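Local coordinates for putative OMPA family lipoprotein (PDB 4B5C), which probably works in the Tol-Pal system, helping outer membrane invagination during cell division and maintaining outer membrane integrity, at residues N71-E79 against K113-E123. Numbering follows the deposited sequence.
Sequences NTDERGTSE and KEKPVALGHDE. With ACT (acetate ion), chain D.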
ATOM      1  N   ASN A  71      -1.466   5.970   3.192  1.00 24.93           N
ATOM      2  CA  ASN A  71      -2.492   6.932   3.577  1.00 21.86           C
ATOM      3  C   ASN A  71      -2.911   6.751   5.030  1.00 24.14           C
ATOM      4  O   ASN A  71      -2.648   5.708   5.627  1.00 23.05           O
ATOM      5  CB  ASN A  71      -3.712   6.810   2.659  1.00 24.36           C
ATOM      6  CG  ASN A  71      -3.371   7.047   1.203  1.00 22.14           C
ATOM      7  OD1 ASN A  71      -3.527   8.155   0.691  1.00 21.69           O
ATOM      8  ND2 ASN A  71      -2.894   6.007   0.526  1.00 26.65           N
ATOM      9  N   THR A  72      -3.566   7.764   5.593  1.00 25.75           N
ATOM     10  CA  THR A  72      -4.026   7.708   6.978  1.00 28.11           C
ATOM     11  C   THR A  72      -5.406   8.352   7.122  1.00 26.56           C
ATOM     12  O   THR A  72      -5.879   9.028   6.205  1.00 19.37           O
ATOM     13  CB  THR A  72      -3.051   8.427   7.923  1.00 24.16           C
ATOM     14  OG1 THR A  72      -3.169   9.845   7.751  1.00 21.80           O
ATOM     15  CG2 THR A  72      -1.615   8.005   7.638  1.00 28.08           C
ATOM     16  N   ASP A  73      -6.053   8.146   8.268  1.00 27.31           N
ATOM     17  CA  ASP A  73      -7.313   8.834   8.542  1.00 21.58           C
ATOM     18  C   ASP A  73      -7.037  10.207   9.149  1.00 24.77           C
ATOM     19  O   ASP A  73      -5.902  10.516   9.517  1.00 31.65           O
ATOM     20  CB  ASP A  73      -8.249   7.992   9.422  1.00 22.91           C
ATOM     21  CG  ASP A  73      -7.713   7.778  10.828  1.00 28.52           C
ATOM     22  OD1 ASP A  73      -7.279   8.759  11.468  1.00 29.08           O
ATOM     23  OD2 ASP A  73      -7.753   6.622  11.302  1.00 21.36           O
ATOM     24  N   GLU A  74      -8.078  11.025   9.248  1.00 21.52           N
ATOM     25  CA  GLU A  74      -7.933  12.440   9.586  1.00 25.55           C
ATOM     26  C   GLU A  74      -7.373  12.722  10.980  1.00 25.08           C
ATOM     27  O   GLU A  74      -6.898  13.826  11.250  1.00 28.84           O
ATOM     28  CB  GLU A  74      -9.273  13.158   9.416  1.00 25.45           C
ATOM     29  CG  GLU A  74     -10.404  12.557  10.237  1.00 33.86           C
ATOM     30  CD  GLU A  74     -11.759  13.119   9.846  1.00 37.84           C
ATOM     31  OE1 GLU A  74     -11.795  14.172   9.172  1.00 35.55           O
ATOM     32  OE2 GLU A  74     -12.786  12.503  10.201  1.00 37.88           O
ATOM     33  N   ARG A  75      -7.430  11.733  11.865  1.00 22.44           N
ATOM     34  CA  ARG A  75      -6.996  11.938  13.246  1.00 31.82           C
ATOM     35  C   ARG A  75      -5.489  12.172  13.369  1.00 29.29           C
ATOM     36  O   ARG A  75      -4.682  11.401  12.849  1.00 27.99           O
ATOM     37  CB  ARG A  75      -7.445  10.773  14.129  1.00 30.02           C
ATOM     38  CG  ARG A  75      -8.950  10.735  14.354  1.00 28.31           C
ATOM     39  CD  ARG A  75      -9.381   9.451  15.040  1.00 32.10           C
ATOM     40  NE  ARG A  75      -9.206   8.288  14.176  1.00 31.49           N
ATOM     41  CZ  ARG A  75      -9.613   7.062  14.488  1.00 32.15           C
ATOM     42  NH1 ARG A  75     -10.220   6.840  15.647  1.00 39.67           N
ATOM     43  NH2 ARG A  75      -9.415   6.060  13.646  1.00 32.38           N
ATOM     44  N   GLY A  76      -5.123  13.246  14.064  1.00 29.11           N
ATOM     45  CA  GLY A  76      -3.729  13.619  14.242  1.00 22.69           C
ATOM     46  C   GLY A  76      -3.311  14.735  13.302  1.00 33.09           C
ATOM     47  O   GLY A  76      -4.032  15.062  12.358  1.00 26.05           O
ATOM     48  N   THR A  77      -2.143  15.317  13.557  1.00 30.36           N
ATOM     49  CA  THR A  77      -1.642  16.415  12.737  1.00 26.47           C
ATOM     50  C   THR A  77      -1.253  15.924  11.349  1.00 28.87           C
ATOM     51  O   THR A  77      -1.121  14.722  11.122  1.00 33.27           O
ATOM     52  CB  THR A  77      -0.422  17.100  13.391  1.00 34.08           C
ATOM     53  OG1 THR A  77       0.668  16.174  13.474  1.00 32.20           O
ATOM     54  CG2 THR A  77      -0.769  17.594  14.790  1.00 35.01           C
ATOM     55  N   SER A  78      -1.076  16.858  10.418  1.00 23.43           N
ATOM     56  CA  SER A  78      -0.622  16.510   9.076  1.00 33.52           C
ATOM     57  C   SER A  78       0.794  15.944   9.114  1.00 31.73           C
ATOM     58  O   SER A  78       1.069  14.890   8.541  1.00 30.78           O
ATOM     59  CB  SER A  78      -0.679  17.728   8.154  1.00 36.27           C
ATOM     60  OG  SER A  78      -2.021  18.153   7.963  1.00 50.15           O
ATOM     61  N   GLU A  79       1.686  16.654   9.797  1.00 37.23           N
ATOM     62  CA  GLU A  79       3.064  16.212   9.957  1.00 33.45           C
ATOM     63  C   GLU A  79       3.112  14.778  10.462  1.00 31.77           C
ATOM     64  O   GLU A  79       3.825  13.941   9.910  1.00 26.50           O
ATOM     65  CB  GLU A  79       3.801  17.126  10.934  1.00 38.95           C
ATOM     66  CG  GLU A  79       4.997  16.472  11.600  1.00 56.14           C
ATOM     67  CD  GLU A  79       5.136  16.868  13.060  1.00 66.47           C
ATOM     68  OE1 GLU A  79       4.987  18.069  13.368  1.00 65.40           O
ATOM     69  OE2 GLU A  79       5.387  15.976  13.900  1.00 66.79           O
ATOM     70  N   LYS A 113      -2.792  12.298   5.291  1.00 24.88           N
ATOM     71  CA  LYS A 113      -4.243  12.401   5.320  1.00 27.38           C
ATOM     72  C   LYS A 113      -4.729  13.444   4.318  1.00 31.35           C
ATOM     73  O   LYS A 113      -5.796  14.035   4.490  1.00 33.00           O
ATOM     74  CB  LYS A 113      -4.725  12.759   6.726  1.00 28.72           C
ATOM     75  CG  LYS A 113      -4.298  14.136   7.193  1.00 28.23           C
ATOM     76  CD  LYS A 113      -4.941  14.485   8.519  1.00 29.41           C
ATOM     77  CE  LYS A 113      -4.595  15.899   8.940  1.00 27.47           C
ATOM     78  NZ  LYS A 113      -5.273  16.254  10.213  1.00 38.95           N
ATOM     79  N   GLU A 114      -3.934  13.659   3.274  1.00 27.12           N
ATOM     80  CA  GLU A 114      -4.232  14.659   2.255  1.00 25.95           C
ATOM     81  C   GLU A 114      -5.313  14.179   1.293  1.00 19.24           C
ATOM     82  O   GLU A 114      -6.146  14.964   0.845  1.00 29.75           O
ATOM     83  CB  GLU A 114      -2.967  15.006   1.460  1.00 31.61           C
ATOM     84  CG  GLU A 114      -1.779  15.438   2.313  1.00 45.38           C
ATOM     85  CD  GLU A 114      -0.491  15.562   1.511  1.00 62.25           C
ATOM     86  OE1 GLU A 114      -0.532  15.356   0.280  1.00 49.89           O
ATOM     87  OE2 GLU A 114       0.564  15.864   2.112  1.00 62.75           O
ATOM     88  N   LYS A 115      -5.289  12.889   0.973  1.00 28.63           N
ATOM     89  CA  LYS A 115      -6.196  12.334  -0.027  1.00 24.42           C
ATOM     90  C   LYS A 115      -7.082  11.232   0.548  1.00 25.11           C
ATOM     91  O   LYS A 115      -6.854  10.048   0.285  1.00 25.09           O
ATOM     92  CB  LYS A 115      -5.408  11.789  -1.223  1.00 28.90           C
ATOM     93  CG  LYS A 115      -4.585  12.832  -1.965  1.00 38.25           C
ATOM     94  CD  LYS A 115      -3.863  12.210  -3.155  1.00 60.77           C
ATOM     95  CE  LYS A 115      -3.071  13.249  -3.940  1.00 73.82           C
ATOM     96  NZ  LYS A 115      -2.371  12.645  -5.113  1.00 65.58           N
ATOM     97  N   PRO A 116      -8.097  11.618   1.335  1.00 29.99           N
ATOM     98  CA  PRO A 116      -9.039  10.647   1.899  1.00 20.20           C
ATOM     99  C   PRO A 116      -9.915  10.041   0.808  1.00 25.64           C
ATOM    100  O   PRO A 116     -10.334  10.749  -0.105  1.00 28.19           O
ATOM    101  CB  PRO A 116      -9.888  11.496   2.849  1.00 29.36           C
ATOM    102  CG  PRO A 116      -9.803  12.878   2.298  1.00 25.75           C
ATOM    103  CD  PRO A 116      -8.414  12.998   1.742  1.00 33.53           C
ATOM    104  N   VAL A 117     -10.177   8.743   0.899  1.00 31.01           N
ATOM    105  CA  VAL A 117     -11.031   8.075  -0.074  1.00 35.43           C
ATOM    106  C   VAL A 117     -12.460   7.997   0.464  1.00 31.70           C
ATOM    107  O   VAL A 117     -13.416   7.869  -0.297  1.00 32.33           O
ATOM    108  CB  VAL A 117     -10.511   6.660  -0.407  1.00 29.03           C
ATOM    109  CG1 VAL A 117     -10.648   5.745   0.797  1.00 27.45           C
ATOM    110  CG2 VAL A 117     -11.253   6.087  -1.599  1.00 39.74           C
ATOM    111  N   ALA A 118     -12.589   8.078   1.784  1.00 27.13           N
ATOM    112  CA  ALA A 118     -13.889   8.109   2.442  1.00 30.31           C
ATOM    113  C   ALA A 118     -13.987   9.374   3.288  1.00 37.08           C
ATOM    114  O   ALA A 118     -13.136   9.619   4.144  1.00 34.42           O
ATOM    115  CB  ALA A 118     -14.091   6.871   3.297  1.00 26.69           C
ATOM    116  N   LEU A 119     -15.029  10.169   3.054  1.00 35.98           N
ATOM    117  CA  LEU A 119     -15.138  11.487   3.675  1.00 34.96           C
ATOM    118  C   LEU A 119     -15.859  11.489   5.022  1.00 30.71           C
ATOM    119  O   LEU A 119     -15.890  12.511   5.709  1.00 36.05           O
ATOM    120  CB  LEU A 119     -15.816  12.470   2.718  1.00 29.06           C
ATOM    121  CG  LEU A 119     -15.057  12.748   1.421  1.00 34.19           C
ATOM    122  CD1 LEU A 119     -15.865  13.648   0.496  1.00 29.00           C
ATOM    123  CD2 LEU A 119     -13.696  13.358   1.724  1.00 33.53           C
ATOM    124  N   GLY A 120     -16.434  10.352   5.401  1.00 29.52           N
ATOM    125  CA  GLY A 120     -17.157  10.262   6.658  1.00 37.66           C
ATOM    126  C   GLY A 120     -16.280  10.481   7.878  1.00 38.36           C
ATOM    127  O   GLY A 120     -15.068  10.292   7.824  1.00 39.82           O
ATOM    128  N   HIS A 121     -16.897  10.887   8.984  1.00 34.15           N
ATOM    129  CA  HIS A 121     -16.175  11.067  10.240  1.00 36.93           C
ATOM    130  C   HIS A 121     -16.550   9.978  11.234  1.00 35.89           C
ATOM    131  O   HIS A 121     -16.927  10.263  12.370  1.00 39.08           O
ATOM    132  CB  HIS A 121     -16.458  12.445  10.838  1.00 31.84           C
ATOM    133  CG  HIS A 121     -16.056  13.582   9.949  1.00 53.29           C
ATOM    134  ND1 HIS A 121     -14.740  13.879   9.676  1.00 51.19           N
ATOM    135  CD2 HIS A 121     -16.799  14.489   9.274  1.00 56.14           C
ATOM    136  CE1 HIS A 121     -14.688  14.927   8.867  1.00 57.54           C
ATOM    137  NE2 HIS A 121     -15.923  15.314   8.610  1.00 64.87           N
ATOM    138  N   ASP A 122     -16.440   8.730  10.797  1.00 37.01           N
ATOM    139  CA  ASP A 122     -16.779   7.589  11.633  1.00 33.73           C
ATOM    140  C   ASP A 122     -15.772   6.456  11.450  1.00 40.55           C
ATOM    141  O   ASP A 122     -14.942   6.491  10.542  1.00 35.56           O
ATOM    142  CB  ASP A 122     -18.197   7.104  11.319  1.00 38.51           C
ATOM    143  CG  ASP A 122     -18.416   6.863   9.838  1.00 37.14           C
ATOM    144  OD1 ASP A 122     -17.484   6.372   9.170  1.00 37.66           O
ATOM    145  OD2 ASP A 122     -19.520   7.167   9.339  1.00 53.32           O
ATOM    146  N   GLU A 123     -15.852   5.452  12.317  1.00 38.22           N
ATOM    147  CA  GLU A 123     -14.895   4.356  12.309  1.00 33.92           C
ATOM    148  C   GLU A 123     -14.850   3.662  10.951  1.00 35.57           C
ATOM    149  O   GLU A 123     -13.784   3.262  10.481  1.00 31.72           O
ATOM    150  CB  GLU A 123     -15.233   3.350  13.411  1.00 36.31           C
ATOM    151  CG  GLU A 123     -14.031   2.600  13.952  0.77 53.99           C
ATOM    152  CD  GLU A 123     -13.044   3.514  14.656  0.75 50.55           C
ATOM    153  OE1 GLU A 123     -13.439   4.184  15.635  1.00 44.42           O
ATOM    154  OE2 GLU A 123     -11.874   3.565  14.224  0.68 43.91           O
TER
HETATM  155  C   ACT D1171      -4.273   6.598  11.300  0.50 25.29           C
HETATM  156  O   ACT D1171      -4.203   5.452  11.794  0.50 19.52           O
HETATM  157  OXT ACT D1171      -4.426   6.655  10.060  0.50 19.51           O
HETATM  158  CH3 ACT D1171      -4.178   7.833  12.146  0.50 30.71           C
HETATM  159  O   HOH W   1      -4.444  10.559   2.171  1.00 23.98           O
HETATM  160  O   HOH W   2      -6.423   9.353   3.304  1.00 24.26           O
HETATM  161  O   HOH W   3      -9.691   3.835  15.270  1.00 38.37           O
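Lys113 makes the close-packed part: its side chain, extended beyond CG, slants across Thr72, CB 3.5 Å from Thr72 OG1, and follows the 72-77 loop until CE lies against Ser78 OG at the helix start. The ammonium grips two loop carbonyls, NZ to Gly76 O (2.7 Å, almost straight off the carbonyl) and NZ to Glu74 O (3.1 Å). Asp73 OD1 accepts from Arg75 N, an Asx turn shaping the same loop, while Asp73 N donates to an acetate, probably from the crystallisation liquor, which Arg88 and Asp39 also hold. At the inner, strand end a water takes Lys115 N and lies 3.0 Å from Asn71 OD1. Glu74, extended beyond a chi1 of 57°, carries its carboxylate across to the His121 ring edge, planes 6° apart; ND1 donates to OE2 at a doubtfully short 2.4 Å, and Trp126 also bonds OE2. The outer side is looser: in the Asp73-Arg75-Glu123 salt-bridge network, Arg75 NH2 meets Asp73 OD2, which Arg130 also pairs, at 2.9 Å but Glu123 OE2 only at 3.6 Å. Within this OmpA-like domain, the contact ties the loop between strand 66-71 and helix 78-98, where Thr77 OG1 caps Tyr80 N, to the loop between edge strand 106-112 and helix 123-127, capped by Asp122.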